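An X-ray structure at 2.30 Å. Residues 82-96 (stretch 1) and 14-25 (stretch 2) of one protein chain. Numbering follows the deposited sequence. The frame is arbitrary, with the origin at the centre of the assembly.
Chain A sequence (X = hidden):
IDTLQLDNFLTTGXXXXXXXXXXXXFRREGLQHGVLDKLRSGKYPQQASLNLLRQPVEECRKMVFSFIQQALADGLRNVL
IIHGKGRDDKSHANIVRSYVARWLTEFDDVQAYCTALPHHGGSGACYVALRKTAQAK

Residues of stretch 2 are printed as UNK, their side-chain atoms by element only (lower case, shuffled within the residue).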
# COMPACT_ATOMS: atom_id res chain seq x y z
N ILE A 82 -3.09 -2.94 5.21
CA ILE A 82 -3.13 -4.29 5.75
C ILE A 82 -3.70 -5.26 4.73
O ILE A 82 -4.92 -5.27 4.47
CB ILE A 82 -3.99 -4.36 7.05
CG1 ILE A 82 -3.64 -3.17 7.98
CG2 ILE A 82 -3.82 -5.73 7.76
CD1 ILE A 82 -4.70 -2.80 9.02
N HIS A 83 -2.83 -6.08 4.15
CA HIS A 83 -3.27 -7.07 3.16
C HIS A 83 -3.37 -8.49 3.71
O HIS A 83 -4.13 -9.30 3.18
CB HIS A 83 -2.34 -7.04 1.95
CG HIS A 83 -0.90 -7.10 2.32
ND1 HIS A 83 -0.05 -6.03 2.20
CD2 HIS A 83 -0.15 -8.11 2.84
CE1 HIS A 83 1.15 -6.37 2.61
NE2 HIS A 83 1.11 -7.62 3.02
N GLY A 84 -2.60 -8.80 4.76
CA GLY A 84 -2.62 -10.13 5.35
C GLY A 84 -1.41 -10.96 4.94
O GLY A 84 -0.68 -10.59 4.03
N LYS A 85 -1.22 -12.09 5.63
CA LYS A 85 -0.12 -13.01 5.34
C LYS A 85 -0.68 -14.25 4.65
O LYS A 85 -1.71 -14.78 5.05
CB LYS A 85 0.65 -13.41 6.62
CG LYS A 85 1.04 -12.25 7.54
CD LYS A 85 1.75 -12.75 8.81
CE LYS A 85 2.13 -11.60 9.76
NZ LYS A 85 3.08 -12.09 10.85
N GLY A 86 -0.01 -14.70 3.60
CA GLY A 86 -0.46 -15.87 2.85
C GLY A 86 0.38 -17.09 3.17
O GLY A 86 1.51 -16.97 3.63
N ARG A 87 -0.17 -18.26 2.92
CA ARG A 87 0.60 -19.48 3.12
C ARG A 87 1.43 -19.88 1.89
O ARG A 87 2.47 -20.49 2.02
CB ARG A 87 -0.29 -20.62 3.64
CG ARG A 87 -1.03 -20.31 4.97
CD ARG A 87 -0.11 -19.68 6.04
NE ARG A 87 -0.85 -18.85 7.00
CZ ARG A 87 -0.36 -17.80 7.65
NH1 ARG A 87 0.90 -17.40 7.47
NH2 ARG A 87 -1.12 -17.13 8.49
N ASP A 88 0.97 -19.52 0.69
CA ASP A 88 1.78 -19.68 -0.53
C ASP A 88 1.69 -18.47 -1.48
O ASP A 88 0.89 -17.55 -1.23
CB ASP A 88 1.48 -21.00 -1.24
CG ASP A 88 0.03 -21.14 -1.65
OD1 ASP A 88 -0.76 -21.65 -0.82
OD2 ASP A 88 -0.31 -20.78 -2.80
N ASP A 89 2.50 -18.48 -2.55
CA ASP A 89 2.57 -17.37 -3.54
C ASP A 89 1.21 -17.07 -4.16
O ASP A 89 0.94 -15.94 -4.57
CB ASP A 89 3.57 -17.66 -4.68
CG ASP A 89 5.05 -17.73 -4.23
OD1 ASP A 89 5.36 -17.63 -3.02
OD2 ASP A 89 5.92 -17.90 -5.12
N LYS A 90 0.34 -18.07 -4.26
CA LYS A 90 -0.94 -17.86 -4.93
C LYS A 90 -2.12 -17.76 -3.98
O LYS A 90 -3.28 -17.80 -4.42
CB LYS A 90 -1.20 -18.92 -6.00
CG LYS A 90 -0.15 -18.92 -7.10
CD LYS A 90 -0.67 -18.36 -8.39
CE LYS A 90 0.47 -18.27 -9.39
NZ LYS A 90 0.41 -19.40 -10.33
N SER A 91 -1.85 -17.61 -2.68
CA SER A 91 -2.93 -17.40 -1.72
C SER A 91 -3.51 -16.00 -1.90
O SER A 91 -2.87 -15.12 -2.50
CB SER A 91 -2.42 -17.59 -0.30
OG SER A 91 -1.49 -16.58 0.00
N HIS A 92 -4.72 -15.78 -1.40
CA HIS A 92 -5.45 -14.55 -1.68
C HIS A 92 -4.71 -13.34 -1.13
O HIS A 92 -4.61 -12.31 -1.80
CB HIS A 92 -6.86 -14.62 -1.09
CG HIS A 92 -7.66 -13.37 -1.28
ND1 HIS A 92 -8.21 -13.02 -2.50
CD2 HIS A 92 -7.98 -12.37 -0.43
CE1 HIS A 92 -8.84 -11.87 -2.38
NE2 HIS A 92 -8.72 -11.46 -1.13
N ALA A 93 -4.19 -13.49 0.09
CA ALA A 93 -3.41 -12.44 0.76
C ALA A 93 -2.19 -12.00 -0.06
O ALA A 93 -1.91 -10.80 -0.17
CB ALA A 93 -2.97 -12.92 2.14
N ASN A 94 -1.46 -12.96 -0.63
CA ASN A 94 -0.32 -12.62 -1.49
C ASN A 94 -0.72 -12.00 -2.84
O ASN A 94 0.01 -11.18 -3.40
CB ASN A 94 0.59 -13.83 -1.73
CG ASN A 94 1.95 -13.41 -2.26
OD1 ASN A 94 2.38 -13.78 -3.37
ND2 ASN A 94 2.62 -12.57 -1.48
N ILE A 95 -1.86 -12.43 -3.38
CA ILE A 95 -2.40 -11.82 -4.60
C ILE A 95 -2.77 -10.36 -4.31
O ILE A 95 -2.39 -9.45 -5.07
CB ILE A 95 -3.62 -12.58 -5.16
CG1 ILE A 95 -3.25 -14.01 -5.61
CG2 ILE A 95 -4.25 -11.82 -6.30
CD1 ILE A 95 -2.04 -14.10 -6.52
N VAL A 96 -3.51 -10.14 -3.23
CA VAL A 96 -3.81 -8.80 -2.75
C VAL A 96 -2.53 -7.97 -2.52
O VAL A 96 -2.45 -6.83 -2.99
CB VAL A 96 -4.68 -8.80 -1.47
CG1 VAL A 96 -4.88 -7.35 -0.92
CG2 VAL A 96 -6.04 -9.41 -1.76
N UNK A 14 -1.90 -9.22 -16.01
CA UNK A 14 -0.45 -9.49 -16.04
C UNK A 14 0.15 -9.13 -14.68
O UNK A 14 1.24 -8.55 -14.58
c UNK A 14 -0.17 -10.54 -20.54
c UNK A 14 -0.30 -9.16 -18.57
c UNK A 14 -1.31 -9.93 -21.06
c UNK A 14 -1.44 -8.56 -19.09
c UNK A 14 0.33 -10.16 -19.30
c UNK A 14 0.23 -8.76 -17.21
c UNK A 14 -1.94 -8.94 -20.33
N UNK A 15 -0.61 -9.49 -13.63
CA UNK A 15 -0.13 -9.38 -12.27
C UNK A 15 1.22 -10.06 -12.19
O UNK A 15 1.39 -11.20 -12.63
c UNK A 15 -1.09 -10.02 -11.25
c UNK A 15 -0.64 -9.89 -9.78
c UNK A 15 -1.67 -10.46 -8.83
c UNK A 15 -0.33 -8.44 -9.43
N UNK A 16 2.18 -9.29 -11.70
CA UNK A 16 3.50 -9.76 -11.34
C UNK A 16 3.44 -10.21 -9.87
O UNK A 16 3.55 -9.38 -8.95
o UNK A 16 2.78 -7.01 -12.02
o UNK A 16 4.71 -6.26 -11.27
c UNK A 16 4.56 -8.66 -11.60
c UNK A 16 3.96 -7.21 -11.62
N UNK A 17 3.24 -11.51 -9.65
CA UNK A 17 3.06 -12.07 -8.31
C UNK A 17 4.37 -12.01 -7.55
O UNK A 17 5.41 -12.41 -8.08
c UNK A 17 2.51 -13.51 -8.35
c UNK A 17 1.09 -13.48 -8.93
c UNK A 17 0.58 -14.83 -9.41
c UNK A 17 2.48 -14.15 -6.95
N UNK A 18 4.32 -11.47 -6.34
CA UNK A 18 5.52 -11.36 -5.52
C UNK A 18 5.70 -12.59 -4.62
O UNK A 18 4.79 -12.96 -3.85
c UNK A 18 4.94 -7.63 -4.89
c UNK A 18 5.57 -10.04 -4.70
c UNK A 18 5.39 -8.83 -5.63
c UNK A 18 6.91 -9.90 -3.92
N UNK A 19 6.86 -13.26 -4.75
CA UNK A 19 7.13 -14.43 -3.92
C UNK A 19 7.06 -14.08 -2.44
O UNK A 19 7.36 -12.95 -2.08
c UNK A 19 7.86 -13.09 -5.82
c UNK A 19 8.55 -14.83 -4.32
c UNK A 19 8.63 -14.38 -5.76
N UNK A 20 6.66 -15.04 -1.61
CA UNK A 20 6.53 -14.79 -0.16
C UNK A 20 7.88 -14.42 0.46
O UNK A 20 7.94 -13.72 1.48
c UNK A 20 5.93 -16.00 0.56
c UNK A 20 4.52 -16.48 0.22
c UNK A 20 4.20 -17.70 1.11
c UNK A 20 3.46 -15.38 0.38
N UNK A 21 8.95 -14.90 -0.18
CA UNK A 21 10.31 -14.63 0.25
C UNK A 21 10.77 -13.21 -0.07
O UNK A 21 11.79 -12.77 0.46
o UNK A 21 11.50 -15.35 -1.76
c UNK A 21 11.28 -15.64 -0.39
N UNK A 22 10.03 -12.50 -0.94
CA UNK A 22 10.31 -11.09 -1.20
C UNK A 22 9.42 -10.13 -0.37
O UNK A 22 8.19 -10.22 -0.42
c UNK A 22 11.39 -11.38 -3.49
c UNK A 22 11.31 -11.15 -4.99
o UNK A 22 10.53 -10.31 -5.49
c UNK A 22 10.25 -10.75 -2.69
n UNK A 22 12.15 -11.88 -5.73
N UNK A 23 10.06 -9.21 0.36
CA UNK A 23 9.32 -8.17 1.07
C UNK A 23 8.80 -7.15 0.07
O UNK A 23 9.18 -7.20 -1.11
c UNK A 23 11.52 -9.01 0.50
c UNK A 23 11.64 -7.66 1.15
c UNK A 23 10.38 -7.51 1.94
N UNK A 24 7.93 -6.28 0.54
CA UNK A 24 7.45 -5.14 -0.22
C UNK A 24 8.44 -4.03 0.05
O UNK A 24 8.63 -3.66 1.20
c UNK A 24 6.03 -4.74 0.23
c UNK A 24 4.95 -6.33 -1.45
c UNK A 24 3.55 -4.67 -0.16
c UNK A 24 4.90 -4.95 -0.77
N UNK A 25 9.10 -3.54 -0.99
CA UNK A 25 9.94 -2.36 -0.90
C UNK A 25 9.95 -1.59 -2.22
O UNK A 25 10.03 -2.18 -3.32
c UNK A 25 11.54 -3.08 0.98
c UNK A 25 12.96 -3.53 1.28
o UNK A 25 13.31 -3.73 2.47
c UNK A 25 11.35 -2.75 -0.50
o UNK A 25 13.73 -3.67 0.29

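Position 14 has seven side-chain carbons, one followed by a ring of six. The ring has no oxygen, so this is Phe14. It lies far from stretch 1.

Position 15 has four carbons, forked at the second, and one end carbon reaches the side chain of Ile95. This is Leu15. Its CA-to-CB bond points toward stretch 1, and CD2 lies 3.9 Å from Ile95 CG2, an apolar contact.

Position 16 has two carbons, the second carrying two oxygens. This is a carboxylate on a short stem, Asp16. It is out of reach of stretch 1, and its OD1 is hydrogen-bonded elsewhere in the structure.

Position 17 has four carbons and forks at the first, with one arm two carbons long. It touches Asp89, Lys90, Asn94 and Ile95. This is Ile17, pointing toward stretch 1. Its CD1 lies 4.0 Å from Ile95 CD1 and 3.4 Å from Lys90 CE, the aliphatic part of the lysine. Its CG2 is 3.4 Å from Asp89 O.

Position 18 has the same four carbons, again forked at the first with one longer arm. Its CA-to-CB bond points sideways. The backbone comes closer: its O approaches the end of the Asn94 side chain, whose amide is probably turned over in the model. This is Ile18.

Position 19 has three carbons closing a ring onto the backbone N. The ring points away overall, although CB is 4.1 Å from Asp89 OD2. This is Pro19. Its carbonyl O accepts a hydrogen bond from the backbone N of position 22 at 2.9 Å, within a type I turn.

Position 20 has four carbons forked at the second, and its end carbons touch Gly86, Arg87, Asp88 and Asn94. It is Leu20. CD1 sits 3.4 Å from Arg87 O and 3.5 Å from Asp88 CA. Leu20 has the largest covered area of either stretch, 104 Å².

Position 21 has one carbon and one oxygen and makes no contact with stretch 1. It is Ser21.

Position 22 has three carbons, the third carrying one oxygen and one nitrogen. This amide is Gln22, which closes the turn and is out of reach of stretch 1.

Position 23 has three carbons closing a ring onto the backbone N. It is Pro23, also out of reach.

Position 24 has four carbons, forked at the second, and an end carbon meets the His83 ring obliquely. It is Leu24, pointing toward stretch 1, with CD2 4.0 Å from His83 CE1.

Position 25 has three carbons, the third carrying two oxygens. It is Glu25, far from stretch 1.

Leu15 and Ile17 pack on Ile95 in the helix, while Leu20 covers the backbone of the loop before it. One clear hydrogen bond crosses the contact. Leu20 N donates to Asp89 OD1 at 3.2 Å with an angle of 161°, tying one turn to another, since Asp88 to Ser91 is also a type I turn. Ser91 OG and Ser91 N both bond to Asp88 O, at 2.8 and 3.1 Å, which steadies that turn just before the helix.

Stretch 2, residues 14-25: FLDIIPLSQPLE
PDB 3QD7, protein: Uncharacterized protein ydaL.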